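Local coordinates for holo-[acyl-carrier-protein] synthase (Neisseria meningitidis FAM18, PDB 5SUV) that belongs to the 4'-phosphopantetheinyl transferase superfamily and binds coenzyme A in pockets on a trimer of identical subunits, at residues A[52-60]-A[72-81]; A[102-110]-A[118-126]. All coordinates share one frame; numbering follows the deposited sequence.

Interaction 1 (A[52-60]-A[72-81]). With COA (coenzyme A), chain F.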
loop_
_atom_site.group_PDB
_atom_site.type_symbol
_atom_site.label_atom_id
_atom_site.label_comp_id
_atom_site.label_asym_id
_atom_site.label_seq_id
_atom_site.Cartn_x
_atom_site.Cartn_y
_atom_site.Cartn_z
ATOM N N LYS A 52 7.029 -6.967 -11.426
ATOM C CA LYS A 52 5.828 -7.305 -10.662
ATOM C C LYS A 52 6.054 -8.541 -9.802
ATOM O O LYS A 52 5.653 -8.577 -8.630
ATOM C CB LYS A 52 4.647 -7.535 -11.608
ATOM C CG LYS A 52 4.074 -6.239 -12.200
ATOM C CD LYS A 52 2.824 -6.477 -13.026
ATOM C CE LYS A 52 2.283 -5.158 -13.585
ATOM N NZ LYS A 52 1.148 -5.359 -14.523
ATOM N N ARG A 53 6.695 -9.563 -10.364
ATOM C CA ARG A 53 6.980 -10.762 -9.583
ATOM C C ARG A 53 7.922 -10.446 -8.430
ATOM O O ARG A 53 7.692 -10.874 -7.296
ATOM C CB ARG A 53 7.567 -11.859 -10.485
ATOM C CG ARG A 53 6.680 -12.305 -11.636
ATOM C CD ARG A 53 5.257 -12.547 -11.199
ATOM N NE ARG A 53 4.485 -13.353 -12.152
ATOM C CZ ARG A 53 3.934 -12.888 -13.269
ATOM N NH1 ARG A 53 4.072 -11.615 -13.615
ATOM N NH2 ARG A 53 3.241 -13.699 -14.047
ATOM N N PHE A 54 8.973 -9.671 -8.694
ATOM C CA PHE A 54 9.917 -9.311 -7.646
ATOM C C PHE A 54 9.215 -8.555 -6.523
ATOM O O PHE A 54 9.389 -8.876 -5.343
ATOM C CB PHE A 54 11.060 -8.489 -8.250
ATOM C CG PHE A 54 12.202 -8.239 -7.319
ATOM C CD1 PHE A 54 12.996 -9.275 -6.879
ATOM C CD2 PHE A 54 12.490 -6.954 -6.888
ATOM C CE1 PHE A 54 14.047 -9.047 -6.011
ATOM C CE2 PHE A 54 13.542 -6.721 -6.022
ATOM C CZ PHE A 54 14.332 -7.771 -5.597
ATOM N N ALA A 55 8.393 -7.559 -6.871
ATOM C CA ALA A 55 7.704 -6.804 -5.825
ATOM C C ALA A 55 6.731 -7.691 -5.057
ATOM O O ALA A 55 6.640 -7.608 -3.830
ATOM C CB ALA A 55 6.952 -5.611 -6.412
ATOM N N ALA A 56 5.981 -8.532 -5.771
ATOM C CA ALA A 56 4.979 -9.368 -5.119
ATOM C C ALA A 56 5.636 -10.383 -4.192
ATOM O O ALA A 56 5.145 -10.639 -3.090
ATOM C CB ALA A 56 4.134 -10.079 -6.177
ATOM N N LYS A 57 6.744 -10.975 -4.623
ATOM C CA LYS A 57 7.425 -11.934 -3.760
ATOM C C LYS A 57 8.028 -11.243 -2.544
ATOM O O LYS A 57 7.963 -11.757 -1.424
ATOM C CB LYS A 57 8.494 -12.665 -4.556
ATOM C CG LYS A 57 7.930 -13.420 -5.743
ATOM C CD LYS A 57 9.030 -13.844 -6.695
ATOM C CE LYS A 57 8.467 -14.421 -8.001
ATOM N NZ LYS A 57 8.522 -15.922 -8.021
ATOM N N GLU A 58 8.616 -10.063 -2.734
ATOM C CA GLU A 58 9.173 -9.375 -1.584
ATOM C C GLU A 58 8.074 -8.967 -0.607
ATOM O O GLU A 58 8.250 -9.094 0.609
ATOM C CB GLU A 58 9.993 -8.166 -2.034
ATOM C CG GLU A 58 11.279 -8.542 -2.740
ATOM C CD GLU A 58 12.314 -7.429 -2.724
ATOM O OE1 GLU A 58 13.518 -7.731 -2.566
ATOM O OE2 GLU A 58 11.921 -6.251 -2.873
ATOM N N ALA A 59 6.933 -8.476 -1.112
ATOM C CA ALA A 59 5.857 -8.095 -0.207
ATOM C C ALA A 59 5.301 -9.322 0.492
ATOM O O ALA A 59 4.958 -9.263 1.676
ATOM C CB ALA A 59 4.744 -7.362 -0.945
ATOM N N PHE A 60 5.206 -10.449 -0.224
ATOM C CA PHE A 60 4.794 -11.689 0.421
ATOM C C PHE A 60 5.717 -12.024 1.589
ATOM O O PHE A 60 5.265 -12.307 2.705
ATOM C CB PHE A 60 4.776 -12.832 -0.601
ATOM C CG PHE A 60 4.366 -14.165 -0.005
ATOM C CD1 PHE A 60 5.288 -14.953 0.660
ATOM C CD2 PHE A 60 3.060 -14.605 -0.105
ATOM C CE1 PHE A 60 4.919 -16.176 1.211
ATOM C CE2 PHE A 60 2.678 -15.820 0.445
ATOM C CZ PHE A 60 3.612 -16.600 1.109
ATOM N N VAL A 72 10.254 -19.699 2.470
ATOM C CA VAL A 72 9.729 -18.446 1.956
ATOM C C VAL A 72 10.785 -17.907 1.005
ATOM O O VAL A 72 11.583 -17.034 1.372
ATOM C CB VAL A 72 9.418 -17.448 3.091
ATOM C CG1 VAL A 72 8.787 -16.183 2.543
ATOM C CG2 VAL A 72 8.480 -18.067 4.100
ATOM N N SER A 73 10.792 -18.425 -0.218
ATOM C CA SER A 73 11.811 -18.120 -1.211
ATOM C C SER A 73 11.172 -17.655 -2.513
ATOM O O SER A 73 9.997 -17.915 -2.798
ATOM C CB SER A 73 12.698 -19.332 -1.474
ATOM O OG SER A 73 11.926 -20.425 -1.937
ATOM N N PHE A 74 11.977 -16.966 -3.324
ATOM C CA PHE A 74 11.492 -16.551 -4.633
ATOM C C PHE A 74 10.999 -17.739 -5.437
ATOM O O PHE A 74 10.001 -17.634 -6.158
ATOM C CB PHE A 74 12.595 -15.826 -5.396
ATOM C CG PHE A 74 12.991 -14.520 -4.778
ATOM C CD1 PHE A 74 12.164 -13.422 -4.861
ATOM C CD2 PHE A 74 14.198 -14.400 -4.125
ATOM C CE1 PHE A 74 12.540 -12.206 -4.300
ATOM C CE2 PHE A 74 14.579 -13.197 -3.562
ATOM C CZ PHE A 74 13.749 -12.103 -3.641
ATOM N N ARG A 75 11.690 -18.874 -5.337
ATOM C CA ARG A 75 11.344 -20.027 -6.157
ATOM C C ARG A 75 10.124 -20.785 -5.650
ATOM O O ARG A 75 9.625 -21.657 -6.378
ATOM C CB ARG A 75 12.518 -20.999 -6.255
ATOM C CG ARG A 75 13.620 -20.539 -7.175
ATOM C CD ARG A 75 14.612 -21.660 -7.418
ATOM N NE ARG A 75 15.697 -21.241 -8.299
ATOM C CZ ARG A 75 16.786 -20.591 -7.897
ATOM N NH1 ARG A 75 16.951 -20.269 -6.620
ATOM N NH2 ARG A 75 17.717 -20.256 -8.779
ATOM N N ASN A 76 9.611 -20.436 -4.463
ATOM C CA ASN A 76 8.401 -21.036 -3.922
ATOM C C ASN A 76 7.198 -20.106 -3.957
ATOM O O ASN A 76 6.083 -20.562 -3.688
ATOM C CB ASN A 76 8.617 -21.495 -2.465
ATOM C CG ASN A 76 9.253 -22.884 -2.368
ATOM O OD1 ASN A 76 9.257 -23.656 -3.334
ATOM N ND2 ASN A 76 9.816 -23.188 -1.213
ATOM N N ILE A 77 7.380 -18.825 -4.269
ATOM C CA ILE A 77 6.292 -17.849 -4.261
ATOM C C ILE A 77 5.961 -17.528 -5.715
ATOM O O ILE A 77 6.685 -16.771 -6.368
ATOM C CB ILE A 77 6.671 -16.572 -3.512
ATOM C CG1 ILE A 77 7.101 -16.844 -2.066
ATOM C CG2 ILE A 77 5.508 -15.589 -3.576
ATOM C CD1 ILE A 77 7.925 -15.697 -1.497
ATOM N N GLY A 78 4.850 -18.066 -6.215
ATOM C CA GLY A 78 4.432 -17.867 -7.590
ATOM C C GLY A 78 3.245 -16.924 -7.688
ATOM O O GLY A 78 2.433 -16.828 -6.768
ATOM N N ILE A 79 3.146 -16.221 -8.814
ATOM C CA ILE A 79 2.018 -15.338 -9.084
ATOM C C ILE A 79 1.248 -15.887 -10.281
ATOM O O ILE A 79 1.833 -16.141 -11.342
ATOM C CB ILE A 79 2.471 -13.881 -9.326
ATOM C CG1 ILE A 79 2.958 -13.239 -8.025
ATOM C CG2 ILE A 79 1.329 -13.048 -9.856
ATOM C CD1 ILE A 79 4.354 -13.632 -7.594
ATOM N N GLY A 80 -0.055 -16.097 -10.091
ATOM C CA GLY A 80 -0.986 -16.370 -11.170
ATOM C C GLY A 80 -2.103 -15.348 -11.205
ATOM O O GLY A 80 -2.034 -14.346 -10.491
ATOM N N HIS A 81 -3.137 -15.581 -12.013
ATOM C CA HIS A 81 -4.276 -14.674 -12.079
ATOM C C HIS A 81 -5.549 -15.489 -12.249
ATOM O O HIS A 81 -5.547 -16.527 -12.913
ATOM C CB HIS A 81 -4.148 -13.678 -13.244
ATOM C CG HIS A 81 -2.904 -12.847 -13.206
ATOM N ND1 HIS A 81 -1.676 -13.323 -13.614
ATOM C CD2 HIS A 81 -2.703 -11.564 -12.824
ATOM C CE1 HIS A 81 -0.768 -12.372 -13.474
ATOM N NE2 HIS A 81 -1.366 -11.294 -12.999
HETATM N N1A COA F . -9.019 -7.495 -9.890
HETATM C C2A COA F . -7.940 -7.125 -9.189
HETATM N N3A COA F . -6.782 -6.752 -9.663
HETATM C C4A COA F . -6.680 -6.756 -11.072
HETATM C C5A COA F . -7.730 -7.145 -11.955
HETATM C C6A COA F . -8.891 -7.504 -11.284
HETATM N N6A COA F . -9.934 -7.873 -11.987
HETATM N N7A COA F . -7.404 -7.053 -13.171
HETATM C C8A COA F . -6.164 -6.644 -13.115
HETATM N N9A COA F . -5.684 -6.443 -11.872
HETATM C C1B COA F . -4.385 -6.023 -11.507
HETATM C C2B COA F . -3.272 -7.010 -12.129
HETATM O O2B COA F . -2.325 -7.409 -11.210
HETATM C C3B COA F . -2.647 -6.042 -13.130
HETATM O O3B COA F . -1.337 -6.232 -13.324
HETATM P P3B COA F . -0.905 -7.890 -13.827
HETATM O O7A COA F . 0.285 -7.485 -14.445
HETATM O O8A COA F . -0.784 -8.595 -12.539
HETATM O O9A COA F . -2.084 -8.215 -14.638
HETATM C C4B COA F . -2.884 -4.730 -12.351
HETATM O O4B COA F . -4.221 -4.793 -12.028
HETATM C C5B COA F . -2.609 -3.519 -13.175
HETATM O O5B COA F . -2.683 -2.407 -12.279
HETATM P P1A COA F . -2.916 -1.021 -13.000
HETATM O O1A COA F . -1.849 -0.735 -13.988
HETATM O O2A COA F . -3.403 -0.055 -11.980
HETATM O O3A COA F . -4.142 -1.402 -14.004
HETATM P P2A COA F . -4.640 -0.269 -14.911
HETATM O O4A COA F . -4.783 0.972 -14.223
HETATM O O5A COA F . -4.058 -0.275 -16.309
HETATM O O6A COA F . -6.187 -0.785 -15.133
HETATM C CBP COA F . -8.085 -1.550 -13.996
HETATM C CCP COA F . -6.803 -0.797 -13.905
HETATM C CDP COA F . -7.737 -2.949 -13.935
HETATM C CEP COA F . -8.951 -1.248 -12.803
HETATM C CAP COA F . -8.905 -1.246 -15.289
HETATM O OAP COA F . -10.118 -1.893 -15.280
HETATM C C9P COA F . -9.261 0.241 -15.487
HETATM O O9P COA F . -10.216 0.697 -14.877
HETATM N N8P COA F . -8.511 1.022 -16.418
HETATM C C7P COA F . -8.794 2.479 -16.667
HETATM C C6P COA F . -10.260 2.833 -16.515
HETATM C C5P COA F . -10.680 3.853 -17.560
HETATM O O5P COA F . -11.702 3.739 -18.150
HETATM N N4P COA F . -9.869 4.955 -17.815
HETATM C C3P COA F . -10.276 5.929 -18.828
HETATM C C2P COA F . -11.110 7.041 -18.249
HETATM S S1P COA F . -12.893 6.861 -18.675
#

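Interaction 2 (A[102-110]-A[118-126])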
loop_
_atom_site.group_PDB
_atom_site.type_symbol
_atom_site.label_atom_id
_atom_site.label_comp_id
_atom_site.label_asym_id
_atom_site.label_seq_id
_atom_site.Cartn_x
_atom_site.Cartn_y
_atom_site.Cartn_z
ATOM N N GLN A 102 1.793 -22.630 10.021
ATOM C CA GLN A 102 1.670 -21.334 10.671
ATOM C C GLN A 102 0.228 -20.902 10.877
ATOM O O GLN A 102 0.000 -19.875 11.534
ATOM C CB GLN A 102 2.406 -20.263 9.845
ATOM C CG GLN A 102 3.905 -20.509 9.709
ATOM C CD GLN A 102 4.566 -20.607 11.059
ATOM O OE1 GLN A 102 4.932 -21.691 11.509
ATOM N NE2 GLN A 102 4.704 -19.466 11.728
ATOM N N GLY A 103 -0.729 -21.600 10.292
ATOM C CA GLY A 103 -2.122 -21.219 10.371
ATOM C C GLY A 103 -2.527 -20.127 9.409
ATOM O O GLY A 103 -3.612 -19.566 9.557
ATOM N N ILE A 104 -1.696 -19.815 8.425
ATOM C CA ILE A 104 -2.020 -18.774 7.453
ATOM C C ILE A 104 -3.005 -19.352 6.438
ATOM O O ILE A 104 -2.715 -20.339 5.757
ATOM C CB ILE A 104 -0.743 -18.244 6.782
ATOM C CG1 ILE A 104 0.138 -17.557 7.837
ATOM C CG2 ILE A 104 -1.079 -17.290 5.636
ATOM C CD1 ILE A 104 1.563 -17.310 7.400
ATOM N N SER A 105 -4.195 -18.766 6.366
ATOM C CA SER A 105 -5.262 -19.336 5.562
ATOM C C SER A 105 -5.337 -18.738 4.171
ATOM O O SER A 105 -5.736 -19.422 3.223
ATOM C CB SER A 105 -6.607 -19.120 6.246
ATOM O OG SER A 105 -6.848 -17.728 6.408
ATOM N N ARG A 106 -5.021 -17.457 4.043
ATOM C CA ARG A 106 -5.176 -16.777 2.770
ATOM C C ARG A 106 -4.177 -15.637 2.722
ATOM O O ARG A 106 -4.005 -14.918 3.705
ATOM C CB ARG A 106 -6.600 -16.242 2.597
ATOM C CG ARG A 106 -6.797 -15.308 1.404
ATOM C CD ARG A 106 -6.778 -16.059 0.083
ATOM N NE ARG A 106 -7.998 -16.837 -0.114
ATOM C CZ ARG A 106 -9.183 -16.312 -0.417
ATOM N NH1 ARG A 106 -9.320 -14.997 -0.554
ATOM N NH2 ARG A 106 -10.235 -17.104 -0.578
ATOM N N VAL A 107 -3.513 -15.484 1.586
ATOM C CA VAL A 107 -2.649 -14.334 1.363
ATOM C C VAL A 107 -3.169 -13.599 0.139
ATOM O O VAL A 107 -3.219 -14.171 -0.957
ATOM C CB VAL A 107 -1.182 -14.741 1.176
ATOM C CG1 VAL A 107 -0.319 -13.515 1.114
ATOM C CG2 VAL A 107 -0.721 -15.639 2.320
ATOM N N SER A 108 -3.557 -12.338 0.329
ATOM C CA SER A 108 -4.119 -11.493 -0.717
ATOM C C SER A 108 -3.041 -10.594 -1.315
ATOM O O SER A 108 -2.089 -10.200 -0.638
ATOM C CB SER A 108 -5.258 -10.643 -0.152
ATOM O OG SER A 108 -6.341 -11.465 0.231
ATOM N N LEU A 109 -3.191 -10.297 -2.605
ATOM C CA LEU A 109 -2.196 -9.560 -3.367
ATOM C C LEU A 109 -2.886 -8.508 -4.215
ATOM O O LEU A 109 -3.876 -8.805 -4.890
ATOM C CB LEU A 109 -1.420 -10.496 -4.298
ATOM C CG LEU A 109 -0.452 -9.896 -5.323
ATOM C CD1 LEU A 109 0.603 -9.113 -4.592
ATOM C CD2 LEU A 109 0.178 -11.009 -6.177
ATOM N N SER A 110 -2.312 -7.316 -4.243
ATOM C CA SER A 110 -2.661 -6.334 -5.255
ATOM C C SER A 110 -1.395 -5.721 -5.819
ATOM O O SER A 110 -0.412 -5.522 -5.108
ATOM C CB SER A 110 -3.557 -5.215 -4.691
ATOM O OG SER A 110 -3.962 -4.326 -5.726
ATOM N N VAL A 118 6.751 0.146 -9.768
ATOM C CA VAL A 118 5.861 -0.986 -9.570
ATOM C C VAL A 118 5.625 -1.135 -8.079
ATOM O O VAL A 118 6.556 -1.023 -7.275
ATOM C CB VAL A 118 6.430 -2.288 -10.163
ATOM C CG1 VAL A 118 5.473 -3.442 -9.905
ATOM C CG2 VAL A 118 6.655 -2.120 -11.639
ATOM N N LEU A 119 4.379 -1.363 -7.709
ATOM C CA LEU A 119 3.975 -1.418 -6.316
ATOM C C LEU A 119 3.219 -2.710 -6.037
ATOM O O LEU A 119 2.384 -3.132 -6.841
ATOM C CB LEU A 119 3.104 -0.212 -5.994
ATOM C CG LEU A 119 2.409 -0.096 -4.655
ATOM C CD1 LEU A 119 3.436 -0.143 -3.567
ATOM C CD2 LEU A 119 1.642 1.221 -4.646
ATOM N N ALA A 120 3.508 -3.324 -4.885
ATOM C CA ALA A 120 2.797 -4.510 -4.421
ATOM C C ALA A 120 2.375 -4.331 -2.966
ATOM O O ALA A 120 3.138 -3.817 -2.142
ATOM C CB ALA A 120 3.662 -5.786 -4.561
ATOM N N PHE A 121 1.154 -4.763 -2.663
ATOM C CA PHE A 121 0.630 -4.845 -1.305
ATOM C C PHE A 121 0.141 -6.270 -1.059
ATOM O O PHE A 121 -0.497 -6.865 -1.930
ATOM C CB PHE A 121 -0.542 -3.893 -1.068
ATOM C CG PHE A 121 -0.152 -2.467 -0.829
ATOM C CD1 PHE A 121 0.258 -1.658 -1.873
ATOM C CD2 PHE A 121 -0.241 -1.922 0.441
ATOM C CE1 PHE A 121 0.597 -0.335 -1.649
ATOM C CE2 PHE A 121 0.095 -0.598 0.672
ATOM C CZ PHE A 121 0.514 0.200 -0.378
ATOM N N VAL A 122 0.418 -6.796 0.130
ATOM C CA VAL A 122 0.052 -8.159 0.489
ATOM C C VAL A 122 -0.469 -8.166 1.918
ATOM O O VAL A 122 0.141 -7.569 2.818
ATOM C CB VAL A 122 1.253 -9.125 0.367
ATOM C CG1 VAL A 122 0.897 -10.501 0.899
ATOM C CG2 VAL A 122 1.729 -9.228 -1.073
ATOM N N VAL A 123 -1.545 -8.916 2.139
ATOM C CA VAL A 123 -2.050 -9.176 3.480
ATOM C C VAL A 123 -2.179 -10.674 3.682
ATOM O O VAL A 123 -2.903 -11.344 2.939
ATOM C CB VAL A 123 -3.404 -8.499 3.722
ATOM C CG1 VAL A 123 -3.877 -8.772 5.139
ATOM C CG2 VAL A 123 -3.298 -7.002 3.454
ATOM N N ALA A 124 -1.539 -11.182 4.722
ATOM C CA ALA A 124 -1.666 -12.572 5.126
ATOM C C ALA A 124 -2.612 -12.664 6.317
ATOM O O ALA A 124 -2.449 -11.930 7.303
ATOM C CB ALA A 124 -0.292 -13.131 5.469
ATOM N N GLU A 125 -3.604 -13.544 6.224
ATOM C CA GLU A 125 -4.625 -13.699 7.253
ATOM C C GLU A 125 -4.463 -15.004 8.015
ATOM O O GLU A 125 -4.045 -16.020 7.454
ATOM C CB GLU A 125 -6.034 -13.701 6.669
ATOM C CG GLU A 125 -6.448 -12.455 5.974
ATOM C CD GLU A 125 -7.750 -12.671 5.264
ATOM O OE1 GLU A 125 -8.778 -12.756 5.958
ATOM O OE2 GLU A 125 -7.734 -12.820 4.031
ATOM N N LYS A 126 -4.857 -14.940 9.286
ATOM C CA LYS A 126 -4.899 -16.037 10.259
ATOM C C LYS A 126 -3.517 -16.510 10.666
ATOM O O LYS A 126 -3.075 -16.231 11.780
ATOM C CB LYS A 126 -5.714 -17.210 9.728
ATOM C CG LYS A 126 -7.186 -16.923 9.598
ATOM C CD LYS A 126 -7.922 -18.188 9.207
ATOM C CE LYS A 126 -9.343 -18.240 9.726
ATOM N NZ LYS A 126 -9.974 -19.536 9.344
#

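Interaction 1 (A[52-60]-A[72-81])
K57 carries its CG anti to the carbonyl carbon, runs extended along the side of I77 and bends only at its last torsion (chi4 -102°), which delivers NZ to two backbone carbonyls of the facing segment. NZ donates to I77 O at 2.6 Å, nearly in line with the carbonyl bond, and to F74 O at 2.9 Å, from a position tilted 21° out of that carbonyl's plane. A salt bridge to E36 and a hydrogen bond to I31 O add to these, so the buried ammonium has four partners and fastens the turn at F74 and the start of strand 77-81 to the helix. The aliphatic part of the same lysine meets the F74 ring at the edge, in plane, its CD 3.7 Å from F74 CD1. Beyond it, the F54 and F74 rings run almost parallel, 13° between planes, but are slid so far apart that they hardly overlap.

Further along the helix, F60 holds its CG anti to the backbone N and beside the carbonyl carbon, which carries the ring to I77: F60 CD1 lies 3.5 Å from I77 CD1, and I77 CG2 sits over one face. V72 CG1 arrives at the ring edge, 4.1 Å from F60 CE1. R53 lays its guanidinium over I79, with CG2 of the isoleucine on one face, while A56 CB meets I79 CD1 at 3.8 Å. At the far end of the strand, H81 NE2 donates to coenzyme A O8A at 2.8 Å, the acceptor lying in the ring plane. K52, extended from the helix, also reaches the phosphate region, though its modelled position is doubtful. E58 and F74 touch another bound coenzyme A. The arrangement is thus a helix packed at a steep angle across a short two-stranded sheet, linking two coenzyme A pockets of the 4'-phosphopantetheinyl transferase fold.

Interaction 2 (A[102-110]-A[118-126])
V107 and V122 meet obliquely across an antiparallel beta hairpin: both hold CG1 anti to the backbone N, and these are the branches that touch, V107 CG1 to V122 CG1 at a tight 3.3 Å. On the same face V107 turns its other branch, CG2, toward A124 CB, while L109 CD1 reaches V122 CG2 at 3.7 Å. This apolar row faces helix 46-63 and F89.

The other face carries S108, S110, F121, V123 and E125 and meets the neighbouring subunits, F121 packing on its counterparts in both. R106 and E125 stand side by side and point the same way, yet their guanidinium and carboxylate planes are perpendicular and their charged atoms do not touch; E125 OE1 instead accepts from the backbone N of I3 of the second subunit.

In the backbone, reciprocal bonds pair S108 with V123 and S110 with F121, and E125 N donates to R106 O. At the open end of the hairpin G103, with positive phi, closes the preceding helix in a Schellman motif. S105 N donates to E125 O at 3.0 Å, from 22° out of the carbonyl plane, and K126 CD comes 3.0 Å from S105 OG, a tight approach rather than a bond.

Interactions 1 and 2 show how one helix can serve two sheets at once. Their centres lie about 11 Å apart, and helix 52-60 bridges them: the side that turns from strand 77-81 rests on the apolar face of the hairpin, with A59 CB 3.5 Å from V122 CG2 and A55 O 3.6 Å from A120 CB. F60 joins both contacts, its CD2 lying 3.8 Å from V107 CG1. Interaction 1 supplies H81 to one coenzyme A and F74 to another, and the side chain of S110 in interaction 2 lies about 5 Å from a bound coenzyme A. The coenzyme A held by H81 is also hydrogen-bonded to K62 and I68 of the second subunit, so the pocket is built at a subunit boundary.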